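Local coordinates for 4-alpha-glucanotransferase (Aquifex aeolicus, PDB 1TZ7), which is an amylomaltase, also called D-enzyme, a member of the 4-alpha-glucanotransferase family built on a parallel eight-stranded beta/alpha barrel, at residues R410-F413 and E414-E418; Q456-L460 and L461-N465; K491-I494 and K495-G499; R375-E378 and F379-D383. All coordinates share one frame; numbering follows the deposited sequence.

Interaction 1 of 4, residues R410-F413 and E414-E418; sequences RGWF and ENLGE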
loop_
_atom_site.group_PDB
_atom_site.type_symbol
_atom_site.label_atom_id
_atom_site.label_comp_id
_atom_site.label_asym_id
_atom_site.label_seq_id
_atom_site.Cartn_x
_atom_site.Cartn_y
_atom_site.Cartn_z
ATOM N N ARG A 410 7.305 -5.095 -20.268
ATOM C CA ARG A 410 7.351 -6.027 -21.400
ATOM C C ARG A 410 5.960 -6.249 -21.998
ATOM O O ARG A 410 5.819 -6.376 -23.207
ATOM C CB ARG A 410 7.960 -7.366 -20.975
ATOM C CG ARG A 410 8.198 -8.348 -22.147
ATOM C CD ARG A 410 8.999 -9.592 -21.759
ATOM N NE ARG A 410 9.400 -10.378 -22.926
ATOM C CZ ARG A 410 10.144 -11.483 -22.870
ATOM N NH1 ARG A 410 10.576 -11.942 -21.707
ATOM N NH2 ARG A 410 10.457 -12.130 -23.985
ATOM N N GLY A 411 4.941 -6.301 -21.138
ATOM C CA GLY A 411 3.562 -6.458 -21.585
ATOM C C GLY A 411 2.987 -5.166 -22.148
ATOM O O GLY A 411 2.190 -5.181 -23.079
ATOM N N TRP A 412 3.395 -4.049 -21.564
ATOM C CA TRP A 412 3.055 -2.730 -22.078
ATOM C C TRP A 412 3.608 -2.556 -23.494
ATOM O O TRP A 412 2.918 -2.049 -24.389
ATOM C CB TRP A 412 3.618 -1.654 -21.138
ATOM C CG TRP A 412 3.778 -0.297 -21.748
ATOM C CD1 TRP A 412 2.808 0.655 -21.906
ATOM C CD2 TRP A 412 4.987 0.277 -22.258
ATOM N NE1 TRP A 412 3.340 1.780 -22.493
ATOM C CE2 TRP A 412 4.677 1.574 -22.719
ATOM C CE3 TRP A 412 6.311 -0.179 -22.381
ATOM C CZ2 TRP A 412 5.637 2.419 -23.293
ATOM C CZ3 TRP A 412 7.260 0.663 -22.948
ATOM C CH2 TRP A 412 6.916 1.945 -23.395
ATOM N N PHE A 413 4.845 -2.993 -23.700
ATOM C CA PHE A 413 5.485 -2.858 -24.998
ATOM C C PHE A 413 4.801 -3.722 -26.037
ATOM O O PHE A 413 4.700 -3.338 -27.202
ATOM C CB PHE A 413 6.966 -3.227 -24.916
ATOM C CG PHE A 413 7.695 -3.058 -26.210
ATOM C CD1 PHE A 413 8.152 -1.807 -26.606
ATOM C CD2 PHE A 413 7.913 -4.146 -27.049
ATOM C CE1 PHE A 413 8.822 -1.648 -27.811
ATOM C CE2 PHE A 413 8.584 -3.989 -28.253
ATOM C CZ PHE A 413 9.036 -2.741 -28.633
ATOM N N GLU A 414 4.330 -4.896 -25.619
ATOM C CA GLU A 414 3.664 -5.823 -26.533
ATOM C C GLU A 414 2.471 -5.148 -27.208
ATOM O O GLU A 414 2.237 -5.337 -28.393
ATOM C CB GLU A 414 3.203 -7.082 -25.785
ATOM C CG GLU A 414 2.488 -8.106 -26.669
ATOM C CD GLU A 414 2.092 -9.360 -25.911
ATOM O OE1 GLU A 414 1.950 -10.422 -26.552
ATOM O OE2 GLU A 414 1.920 -9.284 -24.677
ATOM N N ASN A 415 1.723 -4.356 -26.434
ATOM C CA ASN A 415 0.484 -3.734 -26.920
ATOM C C ASN A 415 0.672 -2.257 -27.279
ATOM O O ASN A 415 -0.297 -1.545 -27.519
ATOM C CB ASN A 415 -0.618 -3.864 -25.860
ATOM C CG ASN A 415 -0.988 -5.301 -25.578
ATOM O OD1 ASN A 415 -1.151 -6.097 -26.493
ATOM N ND2 ASN A 415 -1.123 -5.639 -24.304
ATOM N N LEU A 416 1.920 -1.801 -27.306
ATOM C CA LEU A 416 2.210 -0.395 -27.571
ATOM C C LEU A 416 1.991 -0.070 -29.052
ATOM O O LEU A 416 2.450 -0.801 -29.930
ATOM C CB LEU A 416 3.647 -0.066 -27.167
ATOM C CG LEU A 416 4.022 1.418 -27.129
ATOM C CD1 LEU A 416 3.172 2.177 -26.113
ATOM C CD2 LEU A 416 5.503 1.580 -26.817
ATOM N N GLY A 417 1.280 1.029 -29.319
ATOM C CA GLY A 417 0.958 1.423 -30.690
ATOM C C GLY A 417 2.196 1.837 -31.473
ATOM O O GLY A 417 3.218 2.192 -30.888
ATOM N N GLU A 418 2.098 1.791 -32.798
ATOM C CA GLU A 418 3.259 2.011 -33.673
ATOM C C GLU A 418 3.903 3.390 -33.448
ATOM O O GLU A 418 5.122 3.530 -33.535
ATOM C CB GLU A 418 2.857 1.863 -35.153
ATOM C CG GLU A 418 2.966 0.438 -35.701
ATOM C CD GLU A 418 4.200 -0.301 -35.197
ATOM O OE1 GLU A 418 5.329 0.138 -35.508
ATOM O OE2 GLU A 418 4.038 -1.318 -34.490
HETATM O O HOH W 1 -0.828 -4.215 -22.109
#
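Trp412 and Leu416 make an apolar i to i+4 contact at the C-terminal end of helix 409-414, which follows strand 397-400 of the parallel eight-stranded barrel, at the turn into helix 418-428. Asn415 is the first residue to leave helical backbone angles, and the last turn unwinds through it. Glu414 N still donates to Arg410 O in the helical pattern (3.2 Å). Asn415 N has weak bonds to Gly411 O and Trp412 O, and Leu416 N reaches back three residues to Phe413 O (3.2 Å, 161° at the hydrogen). This closing bond brings Leu416 back over the helix end, its side chain alongside that of Trp412 and pointing the same way. Water 1 accepts from Asn415 ND2 (2.6 Å) and donates weakly to Gly411 O. Outside the turn, Trp412 NE1 is hydrogen-bonded to Tyr382 OH, which fixes the polar edge of the indole, while Arg421 offers a cation-pi partner to Phe413. Leu416 CG is turned away from the backbone N (chi1 -169°), and from there CD2 sits over one face of the indole, offset toward the rim, 4.0 Å from the centroid of the Trp412 six-membered ring.

Interaction 2 of 4, residues Q456-L460 and L461-N465; sequences QMQDL and LNLGN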
loop_
_atom_site.group_PDB
_atom_site.type_symbol
_atom_site.label_atom_id
_atom_site.label_comp_id
_atom_site.label_asym_id
_atom_site.label_seq_id
_atom_site.Cartn_x
_atom_site.Cartn_y
_atom_site.Cartn_z
ATOM N N GLN A 456 9.935 -2.015 -10.695
ATOM C CA GLN A 456 8.966 -3.048 -10.345
ATOM C C GLN A 456 9.584 -4.422 -10.580
ATOM O O GLN A 456 10.255 -4.642 -11.581
ATOM C CB GLN A 456 7.656 -2.901 -11.146
ATOM C CG GLN A 456 6.447 -3.521 -10.419
ATOM C CD GLN A 456 5.136 -3.436 -11.204
ATOM O OE1 GLN A 456 4.077 -3.796 -10.682
ATOM N NE2 GLN A 456 5.206 -2.972 -12.445
ATOM N N MET A 457 9.358 -5.338 -9.647
ATOM C CA MET A 457 10.035 -6.632 -9.667
ATOM C C MET A 457 9.779 -7.355 -10.985
ATOM O O MET A 457 10.672 -7.988 -11.528
ATOM C CB MET A 457 9.573 -7.499 -8.492
ATOM C CG MET A 457 10.334 -8.812 -8.357
ATOM S SD MET A 457 12.080 -8.557 -7.946
ATOM C CE MET A 457 12.552 -10.204 -7.469
ATOM N N GLN A 458 8.551 -7.239 -11.497
ATOM C CA GLN A 458 8.160 -7.904 -12.749
ATOM C C GLN A 458 9.027 -7.452 -13.927
ATOM O O GLN A 458 9.268 -8.222 -14.862
ATOM C CB GLN A 458 6.681 -7.617 -13.068
ATOM C CG GLN A 458 5.693 -8.284 -12.119
ATOM C CD GLN A 458 5.222 -7.350 -11.015
ATOM O OE1 GLN A 458 6.027 -6.666 -10.394
ATOM N NE2 GLN A 458 3.920 -7.319 -10.777
ATOM N N ASP A 459 9.479 -6.200 -13.886
ATOM C CA ASP A 459 10.364 -5.661 -14.925
ATOM C C ASP A 459 11.774 -6.239 -14.799
ATOM O O ASP A 459 12.414 -6.566 -15.802
ATOM C CB ASP A 459 10.418 -4.135 -14.843
ATOM C CG ASP A 459 9.082 -3.483 -15.157
ATOM O OD1 ASP A 459 8.228 -4.137 -15.802
ATOM O OD2 ASP A 459 8.797 -2.323 -14.800
ATOM N N LEU A 460 12.249 -6.360 -13.564
ATOM C CA LEU A 460 13.532 -7.006 -13.292
ATOM C C LEU A 460 13.541 -8.432 -13.844
ATOM O O LEU A 460 14.562 -8.909 -14.348
ATOM C CB LEU A 460 13.801 -7.035 -11.785
ATOM C CG LEU A 460 15.246 -6.805 -11.316
ATOM C CD1 LEU A 460 15.402 -7.269 -9.874
ATOM C CD2 LEU A 460 16.253 -7.502 -12.211
ATOM N N LEU A 461 12.394 -9.105 -13.749
ATOM C CA LEU A 461 12.276 -10.501 -14.168
ATOM C C LEU A 461 11.833 -10.621 -15.627
ATOM O O LEU A 461 11.671 -11.731 -16.149
ATOM C CB LEU A 461 11.283 -11.237 -13.258
ATOM C CG LEU A 461 11.687 -11.306 -11.773
ATOM C CD1 LEU A 461 10.585 -11.934 -10.937
ATOM C CD2 LEU A 461 12.987 -12.075 -11.604
ATOM N N ASN A 462 11.631 -9.478 -16.282
ATOM C CA ASN A 462 11.279 -9.450 -17.711
ATOM C C ASN A 462 9.967 -10.211 -18.002
ATOM O O ASN A 462 9.901 -11.039 -18.919
ATOM C CB ASN A 462 12.436 -10.023 -18.559
ATOM C CG ASN A 462 12.520 -9.389 -19.943
ATOM O OD1 ASN A 462 11.882 -8.372 -20.216
ATOM N ND2 ASN A 462 13.313 -9.992 -20.818
ATOM N N LEU A 463 8.930 -9.910 -17.220
ATOM C CA LEU A 463 7.642 -10.602 -17.330
ATOM C C LEU A 463 6.621 -9.735 -18.055
ATOM O O LEU A 463 6.734 -8.509 -18.070
ATOM C CB LEU A 463 7.117 -10.963 -15.938
ATOM C CG LEU A 463 7.997 -11.909 -15.117
ATOM C CD1 LEU A 463 7.429 -12.067 -13.716
ATOM C CD2 LEU A 463 8.129 -13.277 -15.807
ATOM N N GLY A 464 5.619 -10.380 -18.647
ATOM C CA GLY A 464 4.651 -9.694 -19.497
ATOM C C GLY A 464 3.342 -9.375 -18.782
ATOM O O GLY A 464 3.307 -9.233 -17.560
ATOM N N ASN A 465 2.269 -9.266 -19.561
ATOM C CA ASN A 465 0.956 -8.861 -19.047
ATOM C C ASN A 465 0.379 -9.851 -18.033
ATOM O O ASN A 465 -0.453 -9.484 -17.206
ATOM C CB ASN A 465 -0.035 -8.697 -20.209
ATOM C CG ASN A 465 0.276 -7.493 -21.076
ATOM O OD1 ASN A 465 0.490 -7.618 -22.285
ATOM N ND2 ASN A 465 0.302 -6.321 -20.465
HETATM O O HOH W 2 8.277 -6.195 -17.696
#
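Leu461 leans back against the short helix 457-460 and meets Met457, four residues earlier, through CB, CG and CD1. Its CB lies against Leu460 C and 3.7 Å from Met457 O, and CG comes closer to the same Met457 O, at 3.5 Å. At the tip, CD1 is still near Met457 O as it reaches Met457 CG (4.1 Å), the two side chains crossing at a slant. Leu461 CG stands anti to its own carbonyl carbon (chi1 -62°), which turns the branch back along the helix; Met457 bends at chi2 (65°), and its side chain also touches Tyr487 and Ile26 of strand 23-27. The carbonyl that Leu461 covers is also a backbone acceptor: Leu461 N donates to Met457 O at 3.0 Å.

The helix, which follows directly on strand 452-456 of the parallel barrel, ends in a Schellman motif. Asn462 takes positive phi (59°), and the chain reverses so that Leu463 N donates to Gln458 O (2.9 Å). Asn462 N adds a weak bond to Asp459 O. Leu463 CB packs beside the same acceptor as its own N-H, 3.6 Å from Gln458 O.

The Asp459 side chain points away from the turn, yet a water links it back: its OD1 and Leu463 O each take a hydrogen from water 2. OD1 also accepts from Ile409 N, while OD2 bonds to Thr401 OG1 and Ser402 OG. Asn462 is gripped at both ends of its amide, OD1 by Asn438 ND2 and ND2 by Glu435 O.

Interaction 3 of 4, residues K491-I494 and K495-G499; sequences KEFI and KKLLG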
loop_
_atom_site.group_PDB
_atom_site.type_symbol
_atom_site.label_atom_id
_atom_site.label_comp_id
_atom_site.label_asym_id
_atom_site.label_seq_id
_atom_site.Cartn_x
_atom_site.Cartn_y
_atom_site.Cartn_z
ATOM N N LYS A 491 21.221 -11.138 -10.009
ATOM C CA LYS A 491 21.940 -10.273 -9.075
ATOM C C LYS A 491 23.180 -9.627 -9.710
ATOM O O LYS A 491 23.434 -8.448 -9.506
ATOM C CB LYS A 491 22.300 -11.036 -7.770
ATOM C CG LYS A 491 23.674 -11.717 -7.757
ATOM C CD LYS A 491 24.685 -10.924 -6.916
ATOM C CE LYS A 491 25.912 -11.766 -6.573
ATOM N NZ LYS A 491 27.086 -10.924 -6.212
ATOM N N GLU A 492 23.934 -10.396 -10.489
ATOM C CA GLU A 492 25.178 -9.888 -11.088
ATOM C C GLU A 492 24.872 -8.837 -12.154
ATOM O O GLU A 492 25.590 -7.849 -12.290
ATOM C CB GLU A 492 25.993 -11.034 -11.700
ATOM C CG GLU A 492 27.494 -10.902 -11.485
ATOM C CD GLU A 492 27.883 -10.970 -10.016
ATOM O OE1 GLU A 492 28.237 -9.915 -9.441
ATOM O OE2 GLU A 492 27.834 -12.076 -9.438
ATOM N N PHE A 493 23.798 -9.058 -12.899
ATOM C CA PHE A 493 23.383 -8.137 -13.944
ATOM C C PHE A 493 22.942 -6.788 -13.339
ATOM O O PHE A 493 23.422 -5.734 -13.744
ATOM C CB PHE A 493 22.249 -8.766 -14.780
ATOM C CG PHE A 493 21.350 -7.763 -15.448
ATOM C CD1 PHE A 493 20.083 -7.491 -14.929
ATOM C CD2 PHE A 493 21.759 -7.098 -16.598
ATOM C CE1 PHE A 493 19.243 -6.564 -15.546
ATOM C CE2 PHE A 493 20.923 -6.172 -17.217
ATOM C CZ PHE A 493 19.661 -5.908 -16.685
ATOM N N ILE A 494 22.045 -6.835 -12.363
ATOM C CA ILE A 494 21.474 -5.609 -11.808
ATOM C C ILE A 494 22.480 -4.875 -10.899
ATOM O O ILE A 494 22.519 -3.653 -10.876
ATOM C CB ILE A 494 20.156 -5.910 -11.041
ATOM C CG1 ILE A 494 19.396 -4.606 -10.747
ATOM C CG2 ILE A 494 20.441 -6.638 -9.744
ATOM C CD1 ILE A 494 18.909 -3.872 -11.990
ATOM N N LYS A 495 23.291 -5.632 -10.167
ATOM C CA LYS A 495 24.355 -5.045 -9.340
ATOM C C LYS A 495 25.289 -4.197 -10.194
ATOM O O LYS A 495 25.608 -3.062 -9.839
ATOM C CB LYS A 495 25.153 -6.143 -8.625
ATOM C CG LYS A 495 26.241 -5.618 -7.683
ATOM C CD LYS A 495 26.961 -6.765 -6.966
ATOM C CE LYS A 495 28.025 -6.244 -6.000
ATOM N NZ LYS A 495 29.082 -7.259 -5.731
ATOM N N LYS A 496 25.718 -4.756 -11.322
ATOM C CA LYS A 496 26.578 -4.041 -12.263
ATOM C C LYS A 496 25.928 -2.731 -12.711
ATOM O O LYS A 496 26.577 -1.696 -12.765
ATOM C CB LYS A 496 26.864 -4.917 -13.488
ATOM C CG LYS A 496 27.975 -4.389 -14.386
ATOM C CD LYS A 496 29.019 -5.460 -14.665
ATOM C CE LYS A 496 30.179 -4.906 -15.462
ATOM N NZ LYS A 496 31.146 -4.166 -14.604
ATOM N N LEU A 497 24.644 -2.793 -13.032
ATOM C CA LEU A 497 23.917 -1.623 -13.537
ATOM C C LEU A 497 23.840 -0.516 -12.492
ATOM O O LEU A 497 24.054 0.647 -12.804
ATOM C CB LEU A 497 22.503 -2.021 -13.968
ATOM C CG LEU A 497 22.207 -2.009 -15.472
ATOM C CD1 LEU A 497 23.296 -2.698 -16.262
ATOM C CD2 LEU A 497 20.865 -2.654 -15.739
ATOM N N LEU A 498 23.524 -0.885 -11.252
ATOM C CA LEU A 498 23.434 0.088 -10.167
ATOM C C LEU A 498 24.765 0.821 -9.998
ATOM O O LEU A 498 24.787 2.018 -9.798
ATOM C CB LEU A 498 23.045 -0.598 -8.845
ATOM C CG LEU A 498 21.624 -1.170 -8.741
ATOM C CD1 LEU A 498 21.307 -1.522 -7.300
ATOM C CD2 LEU A 498 20.583 -0.199 -9.294
ATOM N N GLY A 499 25.871 0.076 -10.083
ATOM C CA GLY A 499 27.200 0.652 -9.934
ATOM C C GLY A 499 27.567 1.571 -11.087
ATOM O O GLY A 499 28.160 2.620 -10.881
#
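Phe493 and Leu497, one helical turn apart, make the main apolar contact of this segment: Leu497 CD2 comes to 3.6 Å from Phe493 CZ, the two side chains lying aslant. With chi1 at 154°, the Phe493 ring swings away from the backbone N and runs along the helix toward Leu497. The same methyl, Leu497 CD2, lies 4.4 Å from Ile494 CD1, a looser touch. Backbone bonds come next, and they are those of an alpha-helix: four successive i to i+4 links join the two segments, from Lys495 N to Lys491 O (2.9 Å) through to Leu498 N to Ile494 O (3.0 Å). This is helix 491-500, close to the C-terminus of the chain, amphipathic here. Ile494 and Leu498 both touch Phe58, Ile494 also meets Cys56 of helix 44-56, and Leu497 and Leu498 pack on Leu446 of helix 437-447. Charged groups lie along the margin of this face, toward helix 44-56. Lys491 NZ forms a salt bridge with Glu492 OE2 (3.5 Å) and another with Glu55 OE1. Lys495, extended beyond CG, runs out beside Lys491 until its NZ is 4.2 Å from Lys491 NZ; the nearby carboxylates of Glu492 and Glu55 probably offset this like-charge approach. Glu492 OE1 lies 4.2 Å from Lys495 CD, alongside the aliphatic chain.

Interaction 4 of 4, residues R375-E378 and F379-D383; sequences RVIE and FAFYD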
loop_
_atom_site.group_PDB
_atom_site.type_symbol
_atom_site.label_atom_id
_atom_site.label_comp_id
_atom_site.label_asym_id
_atom_site.label_seq_id
_atom_site.Cartn_x
_atom_site.Cartn_y
_atom_site.Cartn_z
ATOM N N ARG A 375 7.242 9.751 -11.105
ATOM C CA ARG A 375 7.300 9.650 -12.563
ATOM C C ARG A 375 7.435 8.191 -12.983
ATOM O O ARG A 375 8.001 7.379 -12.265
ATOM C CB ARG A 375 8.476 10.457 -13.115
ATOM C CG ARG A 375 8.478 11.919 -12.714
ATOM C CD ARG A 375 7.444 12.768 -13.439
ATOM N NE ARG A 375 7.329 14.092 -12.832
ATOM C CZ ARG A 375 8.129 15.128 -13.112
ATOM N NH1 ARG A 375 7.946 16.288 -12.498
ATOM N NH2 ARG A 375 9.106 15.009 -14.007
ATOM N N VAL A 376 6.907 7.874 -14.154
ATOM C CA VAL A 376 6.857 6.501 -14.636
ATOM C C VAL A 376 7.246 6.488 -16.103
ATOM O O VAL A 376 6.596 7.116 -16.925
ATOM C CB VAL A 376 5.428 5.892 -14.468
ATOM C CG1 VAL A 376 5.430 4.402 -14.799
ATOM C CG2 VAL A 376 4.916 6.113 -13.048
ATOM N N ILE A 377 8.315 5.775 -16.430
ATOM C CA ILE A 377 8.868 5.826 -17.786
ATOM C C ILE A 377 7.926 5.184 -18.809
ATOM O O ILE A 377 8.015 5.462 -20.005
ATOM C CB ILE A 377 10.259 5.162 -17.838
ATOM C CG1 ILE A 377 11.000 5.594 -19.105
ATOM C CG2 ILE A 377 10.137 3.643 -17.777
ATOM C CD1 ILE A 377 12.478 5.465 -19.009
ATOM N N GLU A 378 7.018 4.338 -18.331
ATOM C CA GLU A 378 5.981 3.749 -19.190
ATOM C C GLU A 378 5.045 4.821 -19.797
ATOM O O GLU A 378 4.436 4.600 -20.841
ATOM C CB GLU A 378 5.157 2.731 -18.395
ATOM C CG GLU A 378 4.346 1.795 -19.259
ATOM C CD GLU A 378 3.710 0.679 -18.469
ATOM O OE1 GLU A 378 2.465 0.635 -18.402
ATOM O OE2 GLU A 378 4.455 -0.161 -17.917
ATOM N N PHE A 379 4.943 5.972 -19.128
ATOM C CA PHE A 379 4.103 7.090 -19.603
ATOM C C PHE A 379 4.882 8.072 -20.505
ATOM O O PHE A 379 4.354 9.110 -20.888
ATOM C CB PHE A 379 3.533 7.878 -18.408
ATOM C CG PHE A 379 2.543 7.099 -17.559
ATOM C CD1 PHE A 379 2.261 7.512 -16.260
ATOM C CD2 PHE A 379 1.891 5.971 -18.057
ATOM C CE1 PHE A 379 1.355 6.815 -15.472
ATOM C CE2 PHE A 379 0.984 5.274 -17.268
ATOM C CZ PHE A 379 0.717 5.700 -15.974
ATOM N N ALA A 380 6.129 7.740 -20.837
ATOM C CA ALA A 380 7.069 8.742 -21.377
ATOM C C ALA A 380 6.971 8.919 -22.899
ATOM O O ALA A 380 7.471 9.904 -23.447
ATOM C CB ALA A 380 8.496 8.392 -20.983
ATOM N N PHE A 381 6.330 7.974 -23.578
ATOM C CA PHE A 381 6.452 7.875 -25.038
ATOM C C PHE A 381 5.107 8.029 -25.769
ATOM O O PHE A 381 4.972 7.628 -26.930
ATOM C CB PHE A 381 7.131 6.562 -25.409
ATOM C CG PHE A 381 8.433 6.359 -24.716
ATOM C CD1 PHE A 381 8.528 5.525 -23.608
ATOM C CD2 PHE A 381 9.567 7.030 -25.143
ATOM C CE1 PHE A 381 9.733 5.354 -22.955
ATOM C CE2 PHE A 381 10.776 6.860 -24.494
ATOM C CZ PHE A 381 10.858 6.023 -23.399
ATOM N N TYR A 382 4.126 8.624 -25.089
ATOM C CA TYR A 382 2.866 9.020 -25.735
ATOM C C TYR A 382 2.950 10.455 -26.260
ATOM O O TYR A 382 2.125 10.874 -27.064
ATOM C CB TYR A 382 1.698 8.901 -24.751
ATOM C CG TYR A 382 1.519 7.517 -24.178
ATOM C CD1 TYR A 382 1.383 7.324 -22.811
ATOM C CD2 TYR A 382 1.480 6.399 -25.004
ATOM C CE1 TYR A 382 1.217 6.061 -22.280
ATOM C CE2 TYR A 382 1.315 5.127 -24.481
ATOM C CZ TYR A 382 1.185 4.965 -23.120
ATOM O OH TYR A 382 1.022 3.714 -22.593
ATOM N N ASP A 383 3.955 11.196 -25.798
ATOM C CA ASP A 383 4.146 12.593 -26.200
ATOM C C ASP A 383 5.641 12.952 -26.182
ATOM O O ASP A 383 6.394 12.474 -25.327
ATOM C CB ASP A 383 3.371 13.522 -25.258
ATOM C CG ASP A 383 3.340 14.955 -25.749
ATOM O OD1 ASP A 383 4.257 15.724 -25.394
ATOM O OD2 ASP A 383 2.440 15.402 -26.492
HETATM O O HOH W 3 4.501 5.788 -23.164
#
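Ile377 lies at the apolar centre, its CG1 meeting Phe381 CE1 at 4.1 Å and Ala380 CB at 4.2 Å. The Phe381 side chain crosses that of Ile377 at a slant, and Ala380 CB stands over one face of the Phe381 ring, toward its rim. Phe381 CG is anti to the carbonyl carbon (chi1 -54°), which folds the ring back past Ile377 O. Nearby, Phe379 CD1 packs against Val376 CB (4.0 Å). The chain turns here as a 3-10 segment that follows directly on strand 373-376: Phe379 N donates to Val376 O (3.0 Å) and Ala380 N to Ile377 O (3.1 Å), both i to i+3, as in a 3-10 turn. At the polar edge, water 3 gives a hydrogen to Glu378 O (2.6 Å) and accepts one from Phe381 N (2.9 Å), sitting over the centre of one face of the Tyr382 ring. The turn leaves the end of strand 373-376 of the parallel barrel, beside strand 397-400, where Ile377 bonds to Tyr400 through its backbone. Helix 437-447 covers Ile377 through Leu441, Leu444 and Val445, helix 418-428 meets Phe381 through Leu424 and Tyr427, and Trp412 of helix 409-414 touches Phe381 and Glu378.

How the interactions relate
Interactions 2 and 4 are the more buried, each following the end of a strand in the parallel sheet, 452-456 and 373-376; interactions 1 and 3 lie farther out, their centres about 27 Å from the chain centre. Helix 437-447 is shared: it touches side chains of interactions 1, 3 and 4 and bonds Asn462 of interaction 2. Interaction 1 joins two others, through its indole N-H to interaction 4 and through a bond from Arg410 NH1 to Asn462 O of interaction 2. Interaction 3, some 12 Å from 1 and 4 at nearest atoms, is regular helix edged with charge; the others are helix ends and a 3-10 turn, each with one bridging water.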